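4-hydroxybenzoyl-CoA thioesterase (Pseudomonas sp. CBS3, PDB 1LO7) hydrolyses 4-hydroxybenzoyl-CoA to 4-hydroxybenzoate and free CoA, the last step in the bacterial conversion of 4-chlorobenzoate to 4-hydroxybenzoate. Local coordinates at residues A[66-71]-A[109-114]. Residues are numbered along the deposited sequence; the frame is centred on the assembly and turned at random. Where two conformers were deposited one is given.
Sequences ASFVCT and LVMRAD. With 4CO (4-hydroxyphenacyl coenzyme A), chain B; EDO (1,2-ethanediol), chain D; EDO (1,2-ethanediol), chain C.
F68 and M111 lie side by side on one face of an antiparallel strand pair of the hot dog sheet, together with A66 and A113. M111 CB sits 3.2 Å from S67 O and also meets F68 CD2; CG stands between the backbone N and carbonyl carbon (chi1 71°), and further bends at chi2 and chi3 fold the chain back, so that CE reaches F68 CE2 at 3.4 Å and touches A66 CB more loosely. Helix 25-41 covers this apolar face through Y27 and L31, both touching M111. Beyond M111, A66 CB and A113 CB meet at 4.0 Å. S67 and R112 exchange two backbone hydrogen bonds, S67 N to R112 O (2.9 Å) and R112 N to S67 O (3.0 Å). The ladder stops at F68, and V110 O accepts from both V69 N (2.7 Å) and C70 N (3.2 Å); on the other edge of its strand, V110 and M111 both face V98 of strand 91-101, a classic beta bulge. The side chains of V69 and L109 cross at about a right angle, V69 CG2 touching L109 CD2, while C70 SG lies against V110 CG2. At the end of the strand, F68 O takes a weak hydrogen bond from N8P of the bound 4-hydroxyphenacyl-CoA, and F68 CB and ring carbons line its pantetheine arm. With two N-H donors on V110 O, the chain just past F68 is tied to strand 107-123, F68 itself packing on M111 while its carbonyl faces the ligand.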
loop_
_atom_site.group_PDB
_atom_site.type_symbol
_atom_site.label_atom_id
_atom_site.label_comp_id
_atom_site.label_asym_id
_atom_site.label_seq_id
_atom_site.Cartn_x
_atom_site.Cartn_y
_atom_site.Cartn_z
ATOM N N ALA A 66 -5.264 15.096 -11.943
ATOM C CA ALA A 66 -4.299 14.208 -12.529
ATOM C C ALA A 66 -4.755 13.625 -13.870
ATOM O O ALA A 66 -5.933 13.395 -14.113
ATOM C CB ALA A 66 -4.117 13.030 -11.571
ATOM N N SER A 67 -3.771 13.357 -14.711
ATOM C CA SER A 67 -4.015 12.726 -16.000
ATOM C C SER A 67 -2.998 11.629 -16.212
ATOM O O SER A 67 -1.822 11.775 -15.885
ATOM C CB SER A 67 -4.012 13.735 -17.129
ATOM O OG SER A 67 -4.996 14.716 -16.856
ATOM N N PHE A 68 -3.441 10.488 -16.749
ATOM C CA PHE A 68 -2.595 9.309 -17.004
ATOM C C PHE A 68 -2.505 9.139 -18.498
ATOM O O PHE A 68 -3.474 8.780 -19.174
ATOM C CB PHE A 68 -3.200 8.077 -16.308
ATOM C CG PHE A 68 -3.439 8.335 -14.850
ATOM C CD1 PHE A 68 -4.643 8.888 -14.402
ATOM C CD2 PHE A 68 -2.454 8.041 -13.901
ATOM C CE1 PHE A 68 -4.879 9.120 -13.041
ATOM C CE2 PHE A 68 -2.667 8.292 -12.537
ATOM C CZ PHE A 68 -3.890 8.818 -12.097
ATOM N N VAL A 69 -1.314 9.427 -19.001
ATOM C CA VAL A 69 -1.052 9.448 -20.426
ATOM C C VAL A 69 -0.696 8.148 -21.124
ATOM O O VAL A 69 -1.162 7.843 -22.228
ATOM C CB VAL A 69 -0.064 10.579 -20.676
ATOM C CG1 VAL A 69 0.094 10.697 -22.167
ATOM C CG2 VAL A 69 -0.623 11.885 -20.103
ATOM N N CYS A 70 0.163 7.366 -20.464
ATOM C CA CYS A 70 0.559 6.072 -20.981
ATOM C C CYS A 70 0.869 5.167 -19.795
ATOM O O CYS A 70 0.988 5.617 -18.668
ATOM C CB CYS A 70 1.675 6.073 -22.030
ATOM S SG CYS A 70 3.234 6.467 -21.260
ATOM N N THR A 71 0.950 3.886 -20.049
ATOM C CA THR A 71 1.190 2.942 -18.974
ATOM C C THR A 71 2.630 2.798 -18.632
ATOM O O THR A 71 3.507 3.201 -19.357
ATOM C CB THR A 71 0.690 1.551 -19.406
ATOM O OG1 THR A 71 1.499 1.063 -20.458
ATOM C CG2 THR A 71 -0.769 1.583 -19.842
ATOM N N LEU A 109 5.945 11.040 -21.739
ATOM C CA LEU A 109 5.219 11.508 -20.570
ATOM C C LEU A 109 4.327 10.360 -20.148
ATOM O O LEU A 109 3.652 9.761 -20.987
ATOM C CB LEU A 109 4.403 12.762 -20.962
ATOM C CG LEU A 109 3.397 13.215 -19.924
ATOM C CD1 LEU A 109 4.119 13.833 -18.735
ATOM C CD2 LEU A 109 2.455 14.255 -20.533
ATOM N N VAL A 110 4.342 10.002 -18.861
ATOM C CA VAL A 110 3.538 8.901 -18.320
ATOM C C VAL A 110 2.287 9.415 -17.625
ATOM O O VAL A 110 1.153 8.975 -17.874
ATOM C CB VAL A 110 4.356 7.972 -17.378
ATOM C CG1 VAL A 110 3.438 6.981 -16.687
ATOM C CG2 VAL A 110 5.383 7.183 -18.174
ATOM N N MET A 111 2.500 10.369 -16.714
ATOM C CA MET A 111 1.369 10.950 -16.015
ATOM C C MET A 111 1.733 12.324 -15.470
ATOM O O MET A 111 2.910 12.701 -15.408
ATOM C CB MET A 111 0.731 10.011 -14.951
ATOM C CG MET A 111 1.562 9.786 -13.709
ATOM S SD MET A 111 1.278 10.987 -12.391
ATOM C CE MET A 111 -0.434 10.820 -11.816
ATOM N N ARG A 112 0.718 13.076 -15.098
ATOM C CA ARG A 112 0.985 14.401 -14.548
ATOM C C ARG A 112 -0.074 14.735 -13.516
ATOM O O ARG A 112 -1.217 14.270 -13.623
ATOM C CB ARG A 112 0.980 15.463 -15.656
ATOM C CG ARG A 112 1.187 16.879 -15.088
ATOM C CD ARG A 112 1.493 17.961 -16.151
ATOM N NE ARG A 112 2.854 17.956 -16.745
ATOM C CZ ARG A 112 3.159 17.856 -18.062
ATOM N NH1 ARG A 112 2.233 17.762 -19.016
ATOM N NH2 ARG A 112 4.443 17.886 -18.409
ATOM N N ALA A 113 0.297 15.538 -12.506
ATOM C CA ALA A 113 -0.705 15.903 -11.548
ATOM C C ALA A 113 -0.411 17.299 -10.980
ATOM O O ALA A 113 0.756 17.646 -10.769
ATOM C CB ALA A 113 -0.767 14.913 -10.371
ATOM N N ASP A 114 -1.480 18.073 -10.772
ATOM C CA ASP A 114 -1.386 19.373 -10.152
ATOM C C ASP A 114 -2.074 19.151 -8.818
ATOM O O ASP A 114 -3.295 18.909 -8.755
ATOM C CB ASP A 114 -2.119 20.471 -10.895
ATOM C CG ASP A 114 -1.291 20.942 -12.045
ATOM O OD1 ASP A 114 -0.118 20.696 -12.152
ATOM O OD2 ASP A 114 -1.948 21.643 -12.917
HETATM N N1A 4CO B . -9.054 13.519 -19.846
HETATM C C2A 4CO B . -10.279 13.151 -20.329
HETATM N N3A 4CO B . -10.551 12.156 -21.132
HETATM C C4A 4CO B . -9.447 11.450 -21.459
HETATM C C5A 4CO B . -8.149 11.714 -21.060
HETATM C C6A 4CO B . -7.957 12.805 -20.199
HETATM N N6A 4CO B . -6.772 13.152 -19.740
HETATM N N7A 4CO B . -7.261 10.793 -21.609
HETATM C C8A 4CO B . -8.033 9.987 -22.349
HETATM N N9A 4CO B . -9.352 10.355 -22.310
HETATM C C1D 4CO B . -10.473 9.776 -23.057
HETATM C C2D 4CO B . -10.396 10.114 -24.543
HETATM O O2D 4CO B . -10.862 11.439 -24.809
HETATM C C3D 4CO B . -11.374 9.085 -25.082
HETATM O O3D 4CO B . -12.679 9.377 -24.651
HETATM P P3D 4CO B . -13.906 9.401 -25.646
HETATM O O7A 4CO B . -13.902 10.707 -26.273
HETATM O O8A 4CO B . -13.778 8.320 -26.627
HETATM O O9A 4CO B . -15.186 9.195 -24.790
HETATM C C4D 4CO B . -10.927 7.879 -24.263
HETATM O O4D 4CO B . -10.290 8.417 -23.063
HETATM C C5D 4CO B . -10.061 6.864 -24.948
HETATM O O5D 4CO B . -8.788 7.471 -25.185
HETATM P P1A 4CO B . -8.150 7.340 -26.631
HETATM O O1A 4CO B . -6.994 8.246 -26.566
HETATM O O2A 4CO B . -9.081 7.684 -27.681
HETATM O O3A 4CO B . -7.743 5.893 -26.877
HETATM P P2A 4CO B . -6.366 5.119 -26.599
HETATM O O4A 4CO B . -6.647 3.690 -26.852
HETATM O O5A 4CO B . -5.368 5.600 -27.552
HETATM O O6A 4CO B . -5.691 5.496 -25.146
HETATM C CBP 4CO B . -5.294 4.567 -23.037
HETATM C CCP 4CO B . -6.374 5.071 -23.997
HETATM C CDP 4CO B . -4.467 3.437 -23.674
HETATM C CEP 4CO B . -5.928 4.143 -21.719
HETATM C CAP 4CO B . -4.200 5.627 -22.828
HETATM O OAP 4CO B . -4.775 6.840 -22.339
HETATM C C9P 4CO B . -3.295 5.251 -21.656
HETATM O O9P 4CO B . -2.583 4.272 -21.724
HETATM N N8P 4CO B . -3.402 6.047 -20.448
HETATM C C7P 4CO B . -2.671 5.455 -19.322
HETATM C C6P 4CO B . -3.563 4.529 -18.482
HETATM C C5P 4CO B . -2.861 4.247 -17.149
HETATM O O5P 4CO B . -1.734 3.768 -17.084
HETATM N N4P 4CO B . -3.677 4.581 -16.005
HETATM C C3P 4CO B . -3.023 4.451 -14.711
HETATM C C2P 4CO B . -2.891 3.009 -14.296
HETATM S S1P 4CO B . -4.261 1.963 -14.790
HETATM O O1B 4CO B . -4.987 1.131 -11.716
HETATM C C1B 4CO B . -5.156 0.514 -12.752
HETATM C C2B 4CO B . -6.451 -0.127 -13.013
HETATM C C3B 4CO B . -6.626 -0.853 -14.217
HETATM C C4B 4CO B . -7.841 -1.486 -14.467
HETATM C C5B 4CO B . -8.873 -1.421 -13.509
HETATM O O2B 4CO B . -10.088 -2.109 -13.714
HETATM C C6B 4CO B . -8.692 -0.667 -12.315
HETATM C C7B 4CO B . -7.468 -0.016 -12.065
HETATM C CB 4CO B . -4.090 0.437 -13.781
HETATM C C1 EDO D . -2.368 18.588 -15.703
HETATM O O1 EDO D . -3.036 18.645 -16.955
HETATM C C2 EDO D . -2.841 17.378 -14.937
HETATM O O2 EDO D . -4.094 16.926 -15.437
HETATM C C1 EDO C . -3.320 9.853 -23.601
HETATM O O1 EDO C . -2.761 8.741 -24.250
HETATM C C2 EDO C . -4.825 9.940 -23.814
HETATM O O2 EDO C . -5.386 8.732 -24.321
#